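Local coordinates for peptidoglycan N-acetylglucosamine deacetylase (PDB 5JMU), which probably removes N-acetyl groups from the N-acetylglucosamine units of peptidoglycan as a zinc-binding hydrolase, this chain being its catalytic domain, at residues Val15-Lys20 with His178-Val183; Val46-Phe51 with Arg69-Ala74; Asn61-Glu66 with Lys104-Asn109; Tyr147-Val152 with Ser220-Asn225; Ile162-Val167 with Val193-Gln198. One frame throughout, in Å; residues are numbered along the deposited sequence. Where two conformers were deposited one is given.

Interaction 1: residues Val15-Lys20 with His178-Val183. With ACT (acetate ion), chain B.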
# COMPACT_ATOMS: atom_id res chain seq x y z
N VAL A 15 10.88 7.68 12.99
CA VAL A 15 11.51 6.87 14.03
C VAL A 15 12.14 5.66 13.38
O VAL A 15 11.48 4.89 12.71
CB VAL A 15 10.45 6.46 15.06
CG1 VAL A 15 11.04 5.54 16.15
CG2 VAL A 15 9.85 7.68 15.66
N ASN A 16 13.44 5.48 13.62
CA ASN A 16 14.12 4.31 13.06
C ASN A 16 13.49 3.00 13.58
O ASN A 16 13.42 2.82 14.78
CB ASN A 16 15.60 4.37 13.43
CG ASN A 16 16.40 3.32 12.69
OD1 ASN A 16 16.33 2.15 13.01
ND2 ASN A 16 17.17 3.74 11.71
N PRO A 17 13.03 2.11 12.67
CA PRO A 17 12.29 0.90 13.05
C PRO A 17 13.20 -0.27 13.37
O PRO A 17 12.68 -1.31 13.78
CB PRO A 17 11.46 0.58 11.80
CG PRO A 17 12.36 1.04 10.68
CD PRO A 17 13.01 2.33 11.21
N GLY A 18 14.52 -0.10 13.24
CA GLY A 18 15.44 -1.20 13.50
C GLY A 18 16.01 -1.75 12.21
O GLY A 18 16.00 -1.11 11.17
N ASN A 19 16.47 -2.98 12.28
CA ASN A 19 17.14 -3.56 11.12
C ASN A 19 16.40 -4.81 10.62
O ASN A 19 15.71 -5.48 11.41
CB ASN A 19 18.58 -3.90 11.49
CG ASN A 19 19.35 -2.66 11.88
OD1 ASN A 19 19.28 -1.64 11.18
ND2 ASN A 19 19.99 -2.70 13.04
N LYS A 20 16.58 -5.10 9.34
CA LYS A 20 15.93 -6.24 8.66
C LYS A 20 14.42 -6.16 8.88
O LYS A 20 13.79 -7.06 9.46
CB LYS A 20 16.53 -7.56 9.13
CG LYS A 20 17.95 -7.75 8.59
CD LYS A 20 18.67 -8.95 9.17
CE LYS A 20 18.24 -10.18 8.50
NZ LYS A 20 19.20 -11.26 8.84
N HIS A 178 17.64 -4.61 0.82
CA HIS A 178 17.30 -3.45 1.63
C HIS A 178 17.28 -3.79 3.09
O HIS A 178 16.73 -4.82 3.47
CB HIS A 178 15.90 -2.88 1.27
CG HIS A 178 15.80 -2.46 -0.17
ND1 HIS A 178 16.48 -1.38 -0.69
CD2 HIS A 178 15.08 -2.99 -1.19
CE1 HIS A 178 16.21 -1.29 -1.99
NE2 HIS A 178 15.36 -2.24 -2.32
N ASN A 179 17.82 -2.92 3.92
CA ASN A 179 17.68 -3.11 5.35
C ASN A 179 16.24 -2.94 5.78
O ASN A 179 15.76 -3.62 6.72
CB ASN A 179 18.57 -2.12 6.09
CG ASN A 179 18.63 -2.40 7.58
OD1 ASN A 179 18.66 -3.55 8.00
ND2 ASN A 179 18.66 -1.34 8.36
N VAL A 180 15.56 -2.02 5.13
CA VAL A 180 14.16 -1.75 5.39
C VAL A 180 13.39 -1.84 4.08
O VAL A 180 13.63 -1.04 3.18
CB VAL A 180 13.96 -0.35 6.05
CG1 VAL A 180 12.42 -0.05 6.18
CG2 VAL A 180 14.72 -0.30 7.40
N SER A 181 12.50 -2.82 3.97
CA SER A 181 11.79 -3.09 2.71
C SER A 181 10.33 -2.73 2.83
O SER A 181 9.72 -3.05 3.83
CB SER A 181 11.85 -4.57 2.31
OG SER A 181 13.20 -5.00 2.08
N VAL A 182 9.78 -2.15 1.75
CA VAL A 182 8.33 -1.97 1.60
C VAL A 182 7.97 -2.76 0.35
O VAL A 182 8.38 -2.41 -0.76
CB VAL A 182 7.94 -0.47 1.40
CG1 VAL A 182 6.43 -0.34 1.15
CG2 VAL A 182 8.39 0.34 2.64
N VAL A 183 7.22 -3.84 0.55
CA VAL A 183 6.87 -4.79 -0.52
C VAL A 183 5.52 -4.43 -1.11
O VAL A 183 4.58 -4.19 -0.32
CB VAL A 183 6.78 -6.20 0.06
CG1 VAL A 183 6.42 -7.25 -1.08
CG2 VAL A 183 8.12 -6.59 0.76
C ACT B . 18.47 1.25 0.28
O ACT B . 19.47 1.24 -0.47
OXT ACT B . 18.25 0.21 0.96
CH3 ACT B . 17.57 2.44 0.35
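The carboxamides of Asn19 and Asn179 meet with their planes 34° apart. Asn19 OD1 lies close to the amide plane of Asn179 and accepts from Asn179 ND2 at 2.9 Å. The other end of the same amide is also used. Asn179 OD1 accepts from the backbone Lys20 N at 2.9 Å, with the donor standing above the carbonyl plane. CG of Asn179 is anti to its backbone N (chi1 -172°), and from there the amide reaches the loop. The His178 ring meets the acetate at its edge. His178 ND1 donates to acetate OXT at 2.9 Å in a nearly straight bond (173°). An alanine at His178 would remove this donor and would probably leave the acetate, likely a crystallisation component, without that anchor.

The apolar share is small: Pro17 CG comes to 4.3 Å from Val180 CG2. Both side chains also touch Tyr23. The contact joins the loop before strand 21-27 to the start of strand 180-186, its parallel neighbour in the central sheet of the NodB homology domain. An Asx turn at Asn16 bends that loop. With both ends of its amide bonded, Asn179 joins the two chain parts through neutral polar groups at the surface.

Interaction 2: residues Val46-Phe51 with Arg69-Ala74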
# COMPACT_ATOMS: atom_id res chain seq x y z
N VAL A 46 1.28 -11.44 12.22
CA VAL A 46 1.94 -10.36 11.48
C VAL A 46 0.92 -9.28 11.12
O VAL A 46 -0.22 -9.63 10.75
CB VAL A 46 2.59 -10.94 10.16
CG1 VAL A 46 2.86 -9.84 9.10
CG2 VAL A 46 3.90 -11.77 10.53
N LYS A 47 1.32 -8.01 11.22
CA LYS A 47 0.47 -6.91 10.81
C LYS A 47 1.00 -6.38 9.47
O LYS A 47 2.20 -6.43 9.19
CB LYS A 47 0.43 -5.78 11.84
CG LYS A 47 0.09 -6.29 13.26
CD LYS A 47 -1.20 -7.17 13.28
CE LYS A 47 -1.43 -7.78 14.64
NZ LYS A 47 -2.63 -8.64 14.68
N ALA A 48 0.08 -5.92 8.63
CA ALA A 48 0.45 -5.41 7.31
C ALA A 48 -0.26 -4.10 7.07
O ALA A 48 -0.94 -3.56 7.96
CB ALA A 48 0.08 -6.45 6.21
N THR A 49 -0.14 -3.60 5.85
CA THR A 49 -0.72 -2.32 5.50
C THR A 49 -1.57 -2.53 4.26
O THR A 49 -1.08 -3.08 3.28
CB THR A 49 0.37 -1.28 5.21
OG1 THR A 49 1.24 -1.16 6.33
CG2 THR A 49 -0.26 0.08 4.92
N PHE A 50 -2.81 -2.05 4.29
CA PHE A 50 -3.72 -2.17 3.14
C PHE A 50 -4.00 -0.82 2.55
O PHE A 50 -4.50 0.07 3.25
CB PHE A 50 -5.03 -2.84 3.58
CG PHE A 50 -4.81 -4.28 3.95
CD1 PHE A 50 -4.89 -5.29 3.00
CD2 PHE A 50 -4.45 -4.61 5.26
CE1 PHE A 50 -4.68 -6.65 3.36
CE2 PHE A 50 -4.20 -5.95 5.62
CZ PHE A 50 -4.32 -6.97 4.65
N PHE A 51 -3.69 -0.67 1.26
CA PHE A 51 -4.00 0.57 0.53
C PHE A 51 -5.26 0.29 -0.27
O PHE A 51 -5.20 -0.37 -1.31
CB PHE A 51 -2.80 0.98 -0.35
CG PHE A 51 -1.62 1.42 0.46
CD1 PHE A 51 -1.56 2.73 0.93
CD2 PHE A 51 -0.59 0.55 0.75
CE1 PHE A 51 -0.45 3.19 1.66
CE2 PHE A 51 0.52 0.99 1.50
CZ PHE A 51 0.60 2.32 1.94
N ARG A 69 -8.30 -6.09 13.21
CA ARG A 69 -7.25 -7.08 13.42
C ARG A 69 -5.86 -6.46 13.57
O ARG A 69 -4.88 -7.17 13.73
CB ARG A 69 -7.26 -8.12 12.29
CG ARG A 69 -8.52 -8.96 12.31
CD ARG A 69 -8.43 -10.12 11.34
NE ARG A 69 -9.73 -10.77 11.11
CZ ARG A 69 -9.87 -11.99 10.61
NH1 ARG A 69 -8.81 -12.76 10.35
NH2 ARG A 69 -11.09 -12.44 10.40
N GLY A 70 -5.79 -5.13 13.56
CA GLY A 70 -4.55 -4.47 13.91
C GLY A 70 -3.71 -4.01 12.72
O GLY A 70 -2.59 -3.52 12.90
N HIS A 71 -4.24 -4.18 11.52
CA HIS A 71 -3.50 -3.72 10.32
C HIS A 71 -3.68 -2.24 10.09
O HIS A 71 -4.60 -1.64 10.63
CB HIS A 71 -3.98 -4.49 9.09
CG HIS A 71 -3.89 -5.95 9.28
ND1 HIS A 71 -2.67 -6.58 9.39
CD2 HIS A 71 -4.83 -6.90 9.48
CE1 HIS A 71 -2.86 -7.86 9.66
NE2 HIS A 71 -4.17 -8.08 9.69
N THR A 72 -2.77 -1.65 9.32
CA THR A 72 -2.93 -0.26 8.92
C THR A 72 -3.83 -0.18 7.70
O THR A 72 -3.62 -0.88 6.71
CB THR A 72 -1.56 0.36 8.61
OG1 THR A 72 -0.81 0.39 9.86
CG2 THR A 72 -1.73 1.77 7.98
N VAL A 73 -4.85 0.67 7.79
CA VAL A 73 -5.73 0.91 6.66
C VAL A 73 -5.40 2.29 6.09
O VAL A 73 -5.44 3.31 6.83
CB VAL A 73 -7.21 0.83 7.12
CG1 VAL A 73 -8.15 1.30 5.95
CG2 VAL A 73 -7.51 -0.58 7.51
N ALA A 74 -5.00 2.29 4.82
CA ALA A 74 -4.53 3.50 4.16
C ALA A 74 -5.31 3.70 2.84
O ALA A 74 -5.99 2.80 2.35
CB ALA A 74 -3.03 3.40 3.90
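Thr49, Phe50 and Phe51 pair in parallel with Thr72, Val73 and Ala74. These strands are the two ends of a beta-alpha-beta unit in the NodB homology domain, with helix 61-68 between them. The strand half is tightly packed. Phe50 N and Phe50 O bond to Thr72 O and Ala74 N. On one face of the sheet Thr49 and Thr72 lie side by side, their CG2 atoms 3.8 Å apart. On the same face Phe51 CD1 presses on Ala74 CB at 3.4 Å, and Phe51 also packs near the zinc ligand His76. On the other face Phe50 turns its edge to the face of the His71 ring, with planes at 79° and Phe50 CE2 3.7 Å from His71 CG. His71 ND1 accepts from Ala48 N at 2.9 Å, close to the ring plane, which helps fix the ring's rotation.

The contact is looser towards Lys47, Arg69 and Gly70, on the more exposed side. Gly70 ends helix 61-68 in a Schellman motif. Arg69 sends its guanidinium away, to Glu65, Asp39 and Asp42. The Lys47 chain bends at chi2 (-52°), bringing CD near Arg69 O. Lys47 NZ donates to Arg69 O at 2.9 Å, nearly along the C=O axis.

Interaction 3: residues Asn61-Glu66 with Lys104-Asn109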
# COMPACT_ATOMS: atom_id res chain seq x y z
N ASN A 61 -16.85 -4.30 3.96
CA ASN A 61 -16.71 -4.57 5.39
C ASN A 61 -15.36 -5.16 5.77
O ASN A 61 -15.00 -5.16 6.95
CB ASN A 61 -17.81 -5.50 5.85
CG ASN A 61 -17.74 -6.84 5.14
OD1 ASN A 61 -17.62 -6.89 3.91
ND2 ASN A 61 -17.79 -7.96 5.91
N MSE A 62 -14.59 -5.65 4.78
CA MSE A 62 -13.23 -6.10 5.10
C MSE A 62 -12.32 -4.98 5.55
O MSE A 62 -11.32 -5.24 6.22
CB MSE A 62 -12.57 -6.81 3.92
CG MSE A 62 -13.16 -8.16 3.59
SE MSE A 62 -13.03 -9.45 5.07
CE MSE A 62 -14.68 -9.13 5.93
N ILE A 63 -12.67 -3.74 5.21
CA ILE A 63 -11.88 -2.61 5.70
C ILE A 63 -12.02 -2.52 7.23
O ILE A 63 -11.03 -2.31 7.95
CB ILE A 63 -12.33 -1.31 5.04
CG1 ILE A 63 -12.00 -1.38 3.56
CG2 ILE A 63 -11.71 -0.06 5.74
CD1 ILE A 63 -12.64 -0.21 2.74
N ALA A 64 -13.24 -2.69 7.73
CA ALA A 64 -13.45 -2.75 9.17
C ALA A 64 -12.65 -3.89 9.78
O ALA A 64 -12.06 -3.74 10.83
CB ALA A 64 -14.96 -2.90 9.52
N GLU A 65 -12.66 -5.06 9.14
CA GLU A 65 -11.93 -6.22 9.67
C GLU A 65 -10.41 -5.99 9.67
O GLU A 65 -9.70 -6.44 10.60
CB GLU A 65 -12.28 -7.48 8.87
CG GLU A 65 -11.88 -8.78 9.57
CD GLU A 65 -12.59 -9.03 10.92
OE1 GLU A 65 -13.70 -8.49 11.17
OE2 GLU A 65 -12.04 -9.79 11.74
N GLU A 66 -9.89 -5.35 8.63
CA GLU A 66 -8.45 -5.07 8.58
C GLU A 66 -8.03 -4.24 9.79
O GLU A 66 -7.04 -4.53 10.47
CB GLU A 66 -8.09 -4.34 7.27
CG GLU A 66 -8.16 -5.28 6.06
CD GLU A 66 -8.16 -4.55 4.72
OE1 GLU A 66 -8.11 -3.30 4.66
OE2 GLU A 66 -8.29 -5.26 3.68
N LYS A 104 -13.46 5.95 7.34
CA LYS A 104 -14.00 6.47 8.59
C LYS A 104 -15.27 5.74 9.01
O LYS A 104 -15.45 5.36 10.18
CB LYS A 104 -14.28 7.97 8.44
CG LYS A 104 -15.08 8.55 9.57
CD LYS A 104 -14.24 8.63 10.83
CE LYS A 104 -14.98 9.54 11.84
NZ LYS A 104 -14.49 9.46 13.24
N ALA A 105 -16.19 5.56 8.04
CA ALA A 105 -17.45 4.82 8.25
C ALA A 105 -17.16 3.42 8.81
O ALA A 105 -17.77 2.96 9.78
CB ALA A 105 -18.23 4.71 6.92
N GLN A 106 -16.19 2.76 8.19
CA GLN A 106 -15.90 1.36 8.51
C GLN A 106 -15.09 1.18 9.80
O GLN A 106 -15.34 0.25 10.55
CB GLN A 106 -15.13 0.71 7.34
CG GLN A 106 -16.00 0.41 6.09
CD GLN A 106 -16.99 -0.73 6.29
OE1 GLN A 106 -16.85 -1.57 7.19
NE2 GLN A 106 -18.05 -0.77 5.46
N THR A 107 -14.12 2.07 10.04
CA THR A 107 -13.13 1.87 11.10
C THR A 107 -13.29 2.84 12.25
O THR A 107 -12.73 2.62 13.32
CB THR A 107 -11.69 2.02 10.61
OG1 THR A 107 -11.38 3.40 10.33
CG2 THR A 107 -11.45 1.16 9.37
N GLY A 108 -14.01 3.94 12.02
CA GLY A 108 -14.12 4.96 13.05
C GLY A 108 -13.05 6.02 12.99
O GLY A 108 -13.15 7.05 13.67
N ASN A 109 -12.04 5.81 12.15
CA ASN A 109 -10.91 6.73 12.07
C ASN A 109 -10.64 7.19 10.65
O ASN A 109 -10.88 6.45 9.72
CB ASN A 109 -9.64 6.07 12.60
CG ASN A 109 -9.77 5.64 14.04
OD1 ASN A 109 -10.05 6.45 14.90
ND2 ASN A 109 -9.58 4.36 14.29
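Ala64 and Gln106 bring the two backbones closest, with their CA atoms 4.8 Å apart. Residues 61-66 make up most of the short helix 61-68. Residues 104-107 are the last turn of helix 89-107, which ends as Gly108 takes a positive phi of 90°. No hydrogen bond joins the two segments, so the contact rests on van der Waals packing at the surface.

Gln106 points toward the other helix and bends at chi2 (-71°). Its OE1 touches Ala64 CB at 3.3 Å and Asn61 CA at 3.5 Å. Ala64 CB also sits 3.3 Å from Gln106 O, so the packing around this methyl is tight. Gln106 NE2 is bonded to Gln60 OE1, which holds the amide beside helix 61-68. In the NodB homology domain that helix is the crossover between strands 49-53 and 72-77, and here the long helix 89-107 packs beside it.

Ile63 crosses Gln106 at about a right angle, its CG2 3.9 Å from Gln106 CB. The same Ile63 CG2 meets Thr107 CG2 at 3.8 Å. Met99 and Ile102 extend the apolar surface around Ile63. Thr107 OG1 lies between its backbone N and carbonyl carbon (chi1 71°). It donates to Ile103 O and accepts from Asn109 N at 3.1 Å, forming an ST turn.

Interaction 4: residues Tyr147-Val152 with Ser220-Asn225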
# COMPACT_ATOMS: atom_id res chain seq x y z
N TYR A 147 2.61 9.73 2.26
CA TYR A 147 2.39 8.80 1.14
C TYR A 147 3.57 7.84 1.08
O TYR A 147 4.67 8.16 1.53
CB TYR A 147 2.22 9.52 -0.21
CG TYR A 147 3.44 10.24 -0.76
CD1 TYR A 147 3.75 11.56 -0.39
CD2 TYR A 147 4.29 9.60 -1.68
CE1 TYR A 147 4.86 12.23 -0.94
CE2 TYR A 147 5.39 10.25 -2.24
CZ TYR A 147 5.69 11.54 -1.84
OH TYR A 147 6.80 12.15 -2.41
N CYS A 148 3.33 6.66 0.56
CA CYS A 148 4.38 5.63 0.50
C CYS A 148 4.33 4.91 -0.85
O CYS A 148 3.26 4.51 -1.33
CB CYS A 148 4.18 4.65 1.65
SG CYS A 148 5.59 3.55 1.91
N ASP A 149 5.49 4.84 -1.50
CA ASP A 149 5.68 3.99 -2.67
C ASP A 149 6.19 2.62 -2.19
O ASP A 149 5.63 2.09 -1.24
CB ASP A 149 6.63 4.70 -3.63
CG ASP A 149 6.03 6.00 -4.16
OD1 ASP A 149 4.81 6.00 -4.52
OD2 ASP A 149 6.72 7.02 -4.21
N TRP A 150 7.22 2.06 -2.82
CA TRP A 150 7.71 0.74 -2.42
C TRP A 150 9.15 0.57 -2.91
O TRP A 150 9.58 1.31 -3.78
CB TRP A 150 6.82 -0.39 -2.99
CG TRP A 150 6.77 -0.36 -4.50
CD1 TRP A 150 7.53 -1.12 -5.39
CD2 TRP A 150 5.89 0.44 -5.32
NE1 TRP A 150 7.20 -0.79 -6.69
CE2 TRP A 150 6.19 0.16 -6.67
CE3 TRP A 150 4.87 1.38 -5.04
CZ2 TRP A 150 5.51 0.78 -7.75
CZ3 TRP A 150 4.21 2.00 -6.10
CH2 TRP A 150 4.53 1.69 -7.43
N ASN A 151 9.89 -0.38 -2.33
CA ASN A 151 11.21 -0.68 -2.87
C ASN A 151 11.43 -2.18 -3.09
O ASN A 151 12.56 -2.58 -3.37
CB ASN A 151 12.33 -0.11 -1.96
CG ASN A 151 12.30 -0.70 -0.57
OD1 ASN A 151 11.53 -1.60 -0.28
ND2 ASN A 151 13.18 -0.20 0.31
N VAL A 152 10.39 -3.00 -2.96
CA VAL A 152 10.46 -4.42 -3.39
C VAL A 152 9.27 -4.72 -4.26
O VAL A 152 8.13 -4.58 -3.81
CB VAL A 152 10.49 -5.38 -2.17
CG1 VAL A 152 10.38 -6.86 -2.60
CG2 VAL A 152 11.74 -5.14 -1.39
N SER A 220 8.79 5.20 2.00
CA SER A 220 9.57 4.92 0.80
C SER A 220 9.04 5.85 -0.28
O SER A 220 7.84 5.76 -0.61
CB SER A 220 9.41 3.45 0.41
OG SER A 220 10.10 3.16 -0.78
N HIS A 221 9.88 6.77 -0.78
CA HIS A 221 9.45 7.70 -1.84
C HIS A 221 10.24 7.53 -3.11
O HIS A 221 11.49 7.57 -3.10
CB HIS A 221 9.61 9.17 -1.41
CG HIS A 221 8.61 9.62 -0.39
ND1 HIS A 221 8.64 10.88 0.18
CD2 HIS A 221 7.56 8.97 0.17
CE1 HIS A 221 7.65 10.99 1.05
NE2 HIS A 221 6.97 9.85 1.06
N HIS A 222 9.54 7.36 -4.21
CA HIS A 222 10.18 7.35 -5.52
C HIS A 222 10.51 8.77 -5.96
O HIS A 222 10.13 9.72 -5.29
CB HIS A 222 9.23 6.75 -6.54
CG HIS A 222 8.95 5.29 -6.38
ND1 HIS A 222 8.00 4.65 -7.13
CD2 HIS A 222 9.51 4.35 -5.59
CE1 HIS A 222 7.97 3.36 -6.81
NE2 HIS A 222 8.88 3.16 -5.87
N ARG A 223 11.13 8.88 -7.13
CA ARG A 223 11.26 10.14 -7.87
C ARG A 223 9.89 10.50 -8.43
O ARG A 223 9.15 9.63 -8.88
CB ARG A 223 12.29 9.97 -9.02
CG ARG A 223 12.51 11.21 -9.88
CD ARG A 223 13.45 10.94 -11.06
NE ARG A 223 13.81 12.20 -11.74
CZ ARG A 223 13.12 12.76 -12.74
NH1 ARG A 223 12.02 12.19 -13.23
NH2 ARG A 223 13.55 13.91 -13.28
N VAL A 224 9.53 11.78 -8.42
CA VAL A 224 8.33 12.19 -9.15
C VAL A 224 8.69 12.48 -10.62
O VAL A 224 9.64 13.20 -10.90
CB VAL A 224 7.68 13.43 -8.51
CG1 VAL A 224 6.56 13.99 -9.38
CG2 VAL A 224 7.16 13.09 -7.11
N ASN A 225 7.93 11.88 -11.54
CA ASN A 225 8.24 12.01 -12.97
C ASN A 225 7.23 12.81 -13.79
O ASN A 225 7.43 13.04 -14.96
CB ASN A 225 8.37 10.59 -13.54
CG ASN A 225 9.46 9.86 -12.84
OD1 ASN A 225 10.58 10.34 -12.85
ND2 ASN A 225 9.16 8.70 -12.27
O HOH W 1 5.03 11.32 2.85
O HOH W 2 7.75 10.90 -4.48
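Tyr147 and His221 form an offset stack, planes 2° apart and centroids 3.8 Å apart. Tyr147 CG lies between its backbone N and carbonyl carbon (chi1 68°), which sets the root of the ring beside its own carbonyl. His221 NE2 lies over the ring centre; its one N-H goes in a bent bond to Tyr147 O at 2.9 Å and, weakly, to water 1. Water 1 also accepts from Tyr147 N. Water 2 lies 2.6 Å from Tyr147 OH and donates to His222 O. A leucine in place of Tyr147 would probably leave His221 without its stacking partner and water 2 with one anchor fewer.

The contact sets residues 220-225, near the C terminus, against the loop between strands 146-147 and 152-153 of the NodB homology domain. The Trp150 side chain lies about 8 Å from the zinc ion.

Asp149 N donates to Ser220 O at 2.7 Å. Asp149 OD2 accepts from His222 N at 2.8 Å through its anti lone pair, nearly straight (174°), and is bonded to Ser120 OG. Arg115 bonds the carbonyls of Cys148 and Asp149. Asp149 CB lies over one face of the His222 ring, a CH-pi contact. His222 CE1 lies over the centre of the Trp150 ring, an edge-to-face pair. His222 NE2 donates to Trp150 O, and ND1 is bonded to Ser121 OG. Ser220 N bonds weakly to Cys148 SG.

Interaction 5: residues Ile162-Val167 with Val193-Gln198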
# COMPACT_ATOMS: atom_id res chain seq x y z
N ILE A 162 2.14 -14.14 -12.94
CA ILE A 162 3.24 -15.08 -12.73
C ILE A 162 2.75 -16.10 -11.71
O ILE A 162 1.63 -15.99 -11.19
CB ILE A 162 4.52 -14.37 -12.26
CG1 ILE A 162 4.25 -13.55 -11.00
CG2 ILE A 162 5.02 -13.46 -13.37
CD1 ILE A 162 5.50 -12.90 -10.38
N SER A 163 3.56 -17.10 -11.42
CA SER A 163 3.13 -18.11 -10.48
C SER A 163 3.31 -17.65 -9.04
O SER A 163 4.04 -16.70 -8.73
CB SER A 163 3.90 -19.39 -10.70
OG SER A 163 5.23 -19.23 -10.24
N THR A 164 2.59 -18.35 -8.16
CA THR A 164 2.77 -18.10 -6.75
C THR A 164 4.22 -18.25 -6.35
O THR A 164 4.77 -17.41 -5.60
CB THR A 164 1.89 -19.04 -5.93
OG1 THR A 164 0.52 -18.66 -6.12
CG2 THR A 164 2.21 -18.91 -4.41
N GLU A 165 4.87 -19.32 -6.84
CA GLU A 165 6.27 -19.54 -6.51
C GLU A 165 7.14 -18.40 -7.01
O GLU A 165 8.12 -18.03 -6.34
CB GLU A 165 6.74 -20.87 -7.09
CG GLU A 165 8.15 -21.26 -6.63
CD GLU A 165 8.36 -21.14 -5.10
OE1 GLU A 165 7.56 -21.73 -4.31
OE2 GLU A 165 9.32 -20.44 -4.69
N GLN A 166 6.82 -17.83 -8.18
CA GLN A 166 7.62 -16.72 -8.67
C GLN A 166 7.45 -15.47 -7.78
O GLN A 166 8.42 -14.72 -7.56
CB GLN A 166 7.26 -16.45 -10.12
CG GLN A 166 7.68 -17.56 -11.10
CD GLN A 166 7.23 -17.32 -12.55
OE1 GLN A 166 6.04 -17.33 -12.86
NE2 GLN A 166 8.20 -17.09 -13.44
N VAL A 167 6.23 -15.25 -7.25
CA VAL A 167 6.01 -14.12 -6.35
C VAL A 167 6.86 -14.33 -5.10
O VAL A 167 7.52 -13.40 -4.61
CB VAL A 167 4.50 -13.95 -5.97
CG1 VAL A 167 4.33 -12.89 -4.86
CG2 VAL A 167 3.64 -13.58 -7.18
N VAL A 193 -1.68 -13.46 -3.11
CA VAL A 193 -2.08 -13.72 -1.73
C VAL A 193 -1.53 -15.05 -1.26
O VAL A 193 -1.07 -15.20 -0.11
CB VAL A 193 -3.63 -13.70 -1.59
CG1 VAL A 193 -4.10 -14.31 -0.25
CG2 VAL A 193 -4.14 -12.24 -1.77
N ASN A 194 -1.54 -16.03 -2.16
CA ASN A 194 -1.15 -17.39 -1.77
C ASN A 194 0.36 -17.51 -1.53
O ASN A 194 0.84 -18.54 -1.03
CB ASN A 194 -1.60 -18.40 -2.83
CG ASN A 194 -3.09 -18.68 -2.79
OD1 ASN A 194 -3.77 -18.29 -1.83
ND2 ASN A 194 -3.59 -19.37 -3.81
N ALA A 195 1.11 -16.47 -1.89
CA ALA A 195 2.54 -16.43 -1.66
C ALA A 195 2.91 -15.94 -0.26
O ALA A 195 4.03 -16.11 0.20
CB ALA A 195 3.20 -15.51 -2.70
N VAL A 196 1.97 -15.30 0.42
CA VAL A 196 2.33 -14.55 1.62
C VAL A 196 2.82 -15.48 2.74
O VAL A 196 3.81 -15.16 3.44
CB VAL A 196 1.13 -13.72 2.11
CG1 VAL A 196 1.39 -13.13 3.52
CG2 VAL A 196 0.84 -12.59 1.09
N GLU A 197 2.20 -16.66 2.87
CA GLU A 197 2.65 -17.58 3.90
C GLU A 197 4.15 -17.96 3.81
O GLU A 197 4.90 -17.90 4.80
CB GLU A 197 1.77 -18.85 3.91
CG GLU A 197 2.22 -19.86 4.96
CD GLU A 197 1.17 -20.93 5.26
OE1 GLU A 197 0.46 -21.38 4.33
OE2 GLU A 197 1.06 -21.32 6.44
N GLN A 198 4.59 -18.36 2.62
CA GLN A 198 6.00 -18.70 2.43
C GLN A 198 6.91 -17.50 2.61
O GLN A 198 8.01 -17.65 3.14
CB GLN A 198 6.21 -19.30 1.07
CG GLN A 198 5.78 -20.73 0.96
CD GLN A 198 5.75 -21.12 -0.51
OE1 GLN A 198 6.75 -21.56 -1.07
NE2 GLN A 198 4.61 -20.90 -1.16
O HOH W 3 -1.52 -20.33 -5.80
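Thr164 and Val167 face Asn194 and Ala195 where helix 164-175 begins and the chain approaches helix 196-205, both in the NodB homology domain. Helix 164-175 starts at a capping box, and a type I beta turn from Val193 to Val196 leads into the second helix.

The apolar contacts centre on Ala195. Its CB meets Val167 CG1 at 3.6 Å. Thr164 CG2, anti to its own backbone N, lies 3.7 Å from Asn194 O and from Ala195 N, so the methyl rests against the peptide link of the turn. Phe191 and Ser192 lie beside Val167, and Val168 beside Ala195.

The capping bonds belong to residues 162-167 alone. Ser163 is the N-cap, and its OG accepts from Gln166 N at 3.0 Å. In return Ser163 N donates to Gln166 OE1, though Gln166 has a second conformer and this half of the box is less certain.

A polar link between the segments passes through water. Thr164 OG1 is anti to its carbonyl carbon (chi1 -70°) and is bonded to Phe191 O, just before residues 193-198. Water 3 bridges the two side chains: it donates to Thr164 OG1 at 2.7 Å and accepts from Asn194 ND2 at 3.0 Å.

In the fold
From the N terminus, interaction 1 opens first and closes a long loop by tying the lead into strand 21-27 to strand 180-186. Interactions 2 and 3 nest inside that loop. They cross and touch where Glu66 and Ile63 meet Phe50 and Val73. Interaction 3 adds helix 89-107 to the beta-alpha-beta unit that interaction 2 closes. Interaction 4 crosses interaction 1, and Asn151 bonds to Val180 and Val182 there. It brings the C-terminal part against the loop after strand 146-147. Interaction 5 nests inside interaction 4, crosses interaction 1 and joins the N-terminal end of helix 164-175 to the turn leading into helix 196-205. Interactions 2 and 4, in series, touch at Phe51 and Cys148.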